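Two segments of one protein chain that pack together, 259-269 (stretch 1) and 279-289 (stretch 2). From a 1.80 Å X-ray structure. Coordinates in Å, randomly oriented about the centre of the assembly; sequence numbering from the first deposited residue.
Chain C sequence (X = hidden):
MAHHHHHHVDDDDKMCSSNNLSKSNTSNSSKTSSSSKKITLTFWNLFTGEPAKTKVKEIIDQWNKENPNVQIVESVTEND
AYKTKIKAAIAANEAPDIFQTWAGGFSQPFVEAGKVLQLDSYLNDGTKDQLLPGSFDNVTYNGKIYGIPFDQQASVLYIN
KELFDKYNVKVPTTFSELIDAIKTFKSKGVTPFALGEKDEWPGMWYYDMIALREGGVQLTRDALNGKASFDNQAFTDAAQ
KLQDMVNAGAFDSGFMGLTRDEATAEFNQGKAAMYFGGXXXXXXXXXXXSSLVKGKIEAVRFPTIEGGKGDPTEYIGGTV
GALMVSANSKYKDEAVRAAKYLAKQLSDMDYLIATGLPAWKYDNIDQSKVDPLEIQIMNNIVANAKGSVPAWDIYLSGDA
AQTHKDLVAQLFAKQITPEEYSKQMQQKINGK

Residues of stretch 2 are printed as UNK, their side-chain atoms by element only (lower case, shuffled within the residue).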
# COMPACT_ATOMS: atom_id res chain seq x y z
N THR C 259 11.06 -10.31 5.34
CA THR C 259 10.61 -9.04 4.73
C THR C 259 9.36 -9.27 3.89
O THR C 259 8.98 -10.41 3.66
CB THR C 259 11.68 -8.44 3.83
OG1 THR C 259 11.92 -9.29 2.71
CG2 THR C 259 13.00 -8.19 4.60
N ARG C 260 8.72 -8.19 3.42
CA ARG C 260 7.60 -8.32 2.48
C ARG C 260 8.01 -9.19 1.26
O ARG C 260 7.27 -10.09 0.86
CB ARG C 260 7.14 -6.93 2.04
CG ARG C 260 5.95 -6.89 1.05
CD ARG C 260 6.37 -6.94 -0.43
NE ARG C 260 7.23 -5.84 -0.82
CZ ARG C 260 6.79 -4.66 -1.28
NH1 ARG C 260 5.46 -4.39 -1.41
NH2 ARG C 260 7.70 -3.73 -1.61
N ASP C 261 9.17 -8.87 0.67
CA ASP C 261 9.65 -9.55 -0.57
C ASP C 261 9.94 -11.05 -0.36
O ASP C 261 9.76 -11.84 -1.27
CB ASP C 261 10.92 -8.89 -1.10
CG ASP C 261 10.68 -7.51 -1.72
OD1 ASP C 261 9.54 -7.03 -1.80
OD2 ASP C 261 11.68 -6.91 -2.13
N GLU C 262 10.42 -11.42 0.82
CA GLU C 262 10.58 -12.82 1.17
C GLU C 262 9.22 -13.50 1.31
O GLU C 262 9.06 -14.66 1.00
CB GLU C 262 11.41 -12.95 2.45
CG GLU C 262 12.85 -12.46 2.22
CD GLU C 262 13.83 -12.73 3.34
OE1 GLU C 262 13.68 -12.21 4.45
OE2 GLU C 262 14.82 -13.42 3.07
N ALA C 263 8.23 -12.75 1.80
CA ALA C 263 6.89 -13.31 1.93
C ALA C 263 6.19 -13.53 0.58
O ALA C 263 5.62 -14.59 0.36
CB ALA C 263 6.05 -12.43 2.84
N THR C 264 6.23 -12.52 -0.31
CA THR C 264 5.70 -12.67 -1.67
C THR C 264 6.42 -13.84 -2.45
O THR C 264 5.82 -14.57 -3.25
CB THR C 264 5.75 -11.31 -2.46
OG1 THR C 264 7.10 -10.84 -2.53
CG2 THR C 264 4.92 -10.25 -1.73
N ALA C 265 7.71 -14.03 -2.20
CA ALA C 265 8.40 -15.17 -2.82
C ALA C 265 7.86 -16.53 -2.25
O ALA C 265 7.60 -17.46 -3.02
CB ALA C 265 9.91 -15.04 -2.63
N GLU C 266 7.64 -16.59 -0.93
CA GLU C 266 6.93 -17.71 -0.30
C GLU C 266 5.63 -18.03 -1.04
O GLU C 266 5.45 -19.15 -1.56
CB GLU C 266 6.55 -17.33 1.11
CG GLU C 266 7.27 -18.18 2.13
CD GLU C 266 6.78 -17.94 3.56
OE1 GLU C 266 5.79 -17.26 3.83
OE2 GLU C 266 7.45 -18.45 4.45
N PHE C 267 4.75 -17.04 -1.09
CA PHE C 267 3.44 -17.20 -1.69
C PHE C 267 3.48 -17.51 -3.15
O PHE C 267 2.64 -18.30 -3.59
CB PHE C 267 2.60 -15.96 -1.52
CG PHE C 267 1.13 -16.17 -1.80
CD1 PHE C 267 0.39 -17.10 -1.07
CD2 PHE C 267 0.48 -15.43 -2.78
CE1 PHE C 267 -0.97 -17.27 -1.31
CE2 PHE C 267 -0.88 -15.57 -3.00
CZ PHE C 267 -1.61 -16.51 -2.28
N ASN C 268 4.40 -16.89 -3.88
CA ASN C 268 4.50 -17.11 -5.33
C ASN C 268 5.12 -18.45 -5.70
O ASN C 268 4.97 -18.89 -6.84
CB ASN C 268 4.95 -15.87 -6.17
CG ASN C 268 6.47 -15.72 -6.31
OD1 ASN C 268 7.26 -16.58 -5.96
ND2 ASN C 268 6.88 -14.56 -6.84
N GLN C 269 5.79 -19.08 -4.72
CA GLN C 269 6.30 -20.45 -4.90
C GLN C 269 5.28 -21.50 -4.47
O GLN C 269 5.56 -22.69 -4.48
CB GLN C 269 7.63 -20.62 -4.15
CG GLN C 269 8.78 -19.82 -4.76
CD GLN C 269 8.99 -20.11 -6.25
OE1 GLN C 269 8.66 -19.28 -7.13
NE2 GLN C 269 9.54 -21.27 -6.53
N UNK C 279 -2.78 -4.26 -2.80
CA UNK C 279 -2.96 -4.67 -4.16
C UNK C 279 -1.61 -4.68 -4.97
O UNK C 279 -1.50 -5.36 -5.99
c UNK C 279 -3.35 -2.27 -4.72
c UNK C 279 -3.91 -3.66 -4.80
n UNK C 279 -2.88 -1.77 -5.85
o UNK C 279 -3.20 -1.69 -3.62
N UNK C 280 -0.62 -3.85 -4.55
CA UNK C 280 0.66 -3.64 -5.32
C UNK C 280 1.49 -4.91 -5.32
O UNK C 280 2.35 -5.13 -6.24
c UNK C 280 1.28 -2.39 -0.37
c UNK C 280 2.16 -3.31 -0.97
c UNK C 280 0.48 -1.53 -1.14
c UNK C 280 2.24 -3.37 -2.37
c UNK C 280 1.52 -2.52 -4.68
c UNK C 280 0.59 -1.57 -2.51
c UNK C 280 1.43 -2.50 -3.15
N UNK C 281 1.21 -5.75 -4.32
CA UNK C 281 1.84 -7.07 -4.23
C UNK C 281 1.35 -8.04 -5.28
O UNK C 281 2.01 -9.05 -5.54
c UNK C 281 2.71 -6.92 -1.84
c UNK C 281 1.76 -7.65 -2.81
o UNK C 281 3.64 -6.19 -2.32
o UNK C 281 2.49 -7.10 -0.61
N UNK C 282 0.23 -7.74 -5.92
CA UNK C 282 -0.28 -8.62 -7.02
C UNK C 282 0.73 -8.98 -8.03
O UNK C 282 0.80 -10.15 -8.40
c UNK C 282 -1.46 -8.00 -7.72
N UNK C 283 1.54 -8.00 -8.46
CA UNK C 283 2.51 -8.22 -9.56
C UNK C 283 3.52 -9.31 -9.23
O UNK C 283 3.92 -10.01 -10.12
c UNK C 283 3.25 -6.92 -9.92
N UNK C 284 3.87 -9.48 -7.94
CA UNK C 284 4.80 -10.58 -7.51
C UNK C 284 4.21 -11.96 -7.78
O UNK C 284 4.95 -12.96 -7.81
c UNK C 284 5.18 -10.46 -6.04
N UNK C 285 2.89 -12.02 -7.93
CA UNK C 285 2.21 -13.34 -8.08
C UNK C 285 1.89 -13.64 -9.55
O UNK C 285 1.91 -14.81 -9.99
c UNK C 285 2.33 -13.00 -5.12
c UNK C 285 1.11 -12.94 -5.77
c UNK C 285 0.00 -12.41 -5.07
c UNK C 285 0.94 -13.50 -7.18
c UNK C 285 2.47 -12.51 -3.84
c UNK C 285 0.13 -11.93 -3.80
c UNK C 285 1.37 -12.00 -3.16
N UNK C 286 1.63 -12.57 -10.31
CA UNK C 286 1.13 -12.72 -11.67
C UNK C 286 2.00 -12.05 -12.73
O UNK C 286 1.77 -12.22 -13.94
c UNK C 286 -0.49 -10.74 -11.47
c UNK C 286 -1.18 -13.03 -10.72
c UNK C 286 -0.34 -12.25 -11.74
N UNK C 287 3.01 -11.30 -12.30
CA UNK C 287 3.89 -10.69 -13.29
C UNK C 287 5.35 -11.11 -13.18
O UNK C 287 6.04 -11.12 -14.17
o UNK C 287 2.48 -8.74 -13.48
c UNK C 287 3.80 -9.16 -13.20
N UNK C 288 5.80 -11.38 -11.96
CA UNK C 288 7.18 -11.82 -11.70
C UNK C 288 7.41 -13.13 -12.45
O UNK C 288 6.64 -14.08 -12.27
o UNK C 288 9.57 -12.84 -10.59
o UNK C 288 9.11 -11.91 -8.65
c UNK C 288 8.78 -12.28 -9.79
c UNK C 288 7.35 -12.05 -10.20
N UNK C 289 8.45 -13.19 -13.30
CA UNK C 289 8.66 -14.38 -14.10
C UNK C 289 8.92 -15.64 -13.28
O UNK C 289 8.75 -16.73 -13.82
c UNK C 289 9.52 -12.19 -13.54
c UNK C 289 9.98 -12.52 -14.92
c UNK C 289 9.90 -14.01 -14.95

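Position 279 has two side-chain carbons, the second carrying one oxygen and one nitrogen. That is a carboxamide attached directly to CB, one carbon from CA, and the residue is Asn279. It stays out of reach of stretch 1; its backbone O accepts from the N of position 282 at 2.9 Å, helping to form the short 3-10 turn, while its OD1 is hydrogen-bonded elsewhere in the structure, so the buried amide oxygen suits its place.

Position 280 carries one carbon and then a ring of six carbons with no oxygen. The ring rather than CB makes the approach, one of its carbons lying 3.5 Å from Arg260 NH1. The residue is Phe280, and that atom is CE1. It lies at the edge of the guanidinium, near its plane, and a flat apolar ring suits a place beside the flat end of an arginine.

At position 281 two carbons end in two oxygens, one of them close to a guanidinium nitrogen. This carboxylate is Asp281. Its OD1 lies 2.7 Å from Arg260 NH1 in a salt bridge whose hydrogen bond is weak, the N-H...O angle being 129°. OD2 is satisfied elsewhere in the structure, so neither oxygen of this buried acid lacks a partner. The carboxylate carbon CG also sits 4.0 Å from Thr264 CG2.

Positions 282 and 283 each have a single side-chain carbon, and neither touches stretch 1: Ala282 and Ala283. Both are buried, and one methyl is little to bury. The backbone O of Ala283 accepts from the N of position 287 at 2.7 Å.

Position 284 also ends at one carbon, but here CB points toward stretch 1 and rests 3.7 Å from Thr264 CB. This is Ala284. The short side chain suits a close approach of the backbones: Thr264 CA and Ala284 CA are 6.3 Å apart.

Position 285 has one carbon leading to a six-carbon ring. CA-to-CB points sideways, yet the ring comes nearer: one carbon lies 3.8 Å from Thr264 CB, near the ring plane, and another 3.6 Å from Phe267 CD2, which lies over one face. The residue is Phe285, those atoms being CE1 and CZ. No other residue of stretch 2 has as much area covered.

Three carbons branching at the first identify position 286 as Val286, which points away from stretch 1, so its branched bulk does not crowd the contact. One carbon and one oxygen make position 287 Ser287, whose small hydroxyl is hydrogen-bonded elsewhere in the structure.

Position 288 again shows two carbons and two oxygens; its CA-to-CB bond points toward stretch 1, and its carboxylate comes near the Asn268 side chain. It is Asp288, a polar group beside a polar one. Position 289 closes three carbons onto its own backbone N, so it is Pro289, turned away and exposed, where its lack of an N-H costs the contact nothing.

The contact runs from charge to aromatic packing. Near the start of the stretch 1 helix, Arg260 is held by Asp281 across the contact and by Asp261 within its own helix, Arg260 NE to Asp261 OD1, 2.8 Å, a salt bridge. One turn on, Thr264 packs on Ala284. Farther along, Phe267 presents its edge to the face of Phe285, with ring centroids 4.8 Å apart and planes at 70°; beyond it, Asn268 CB packs 4.0 Å from Phe285 CD1, and the Asn268 side chain lies near Asp288.

Stretch 2 279-289: NFDAAAFVSDP
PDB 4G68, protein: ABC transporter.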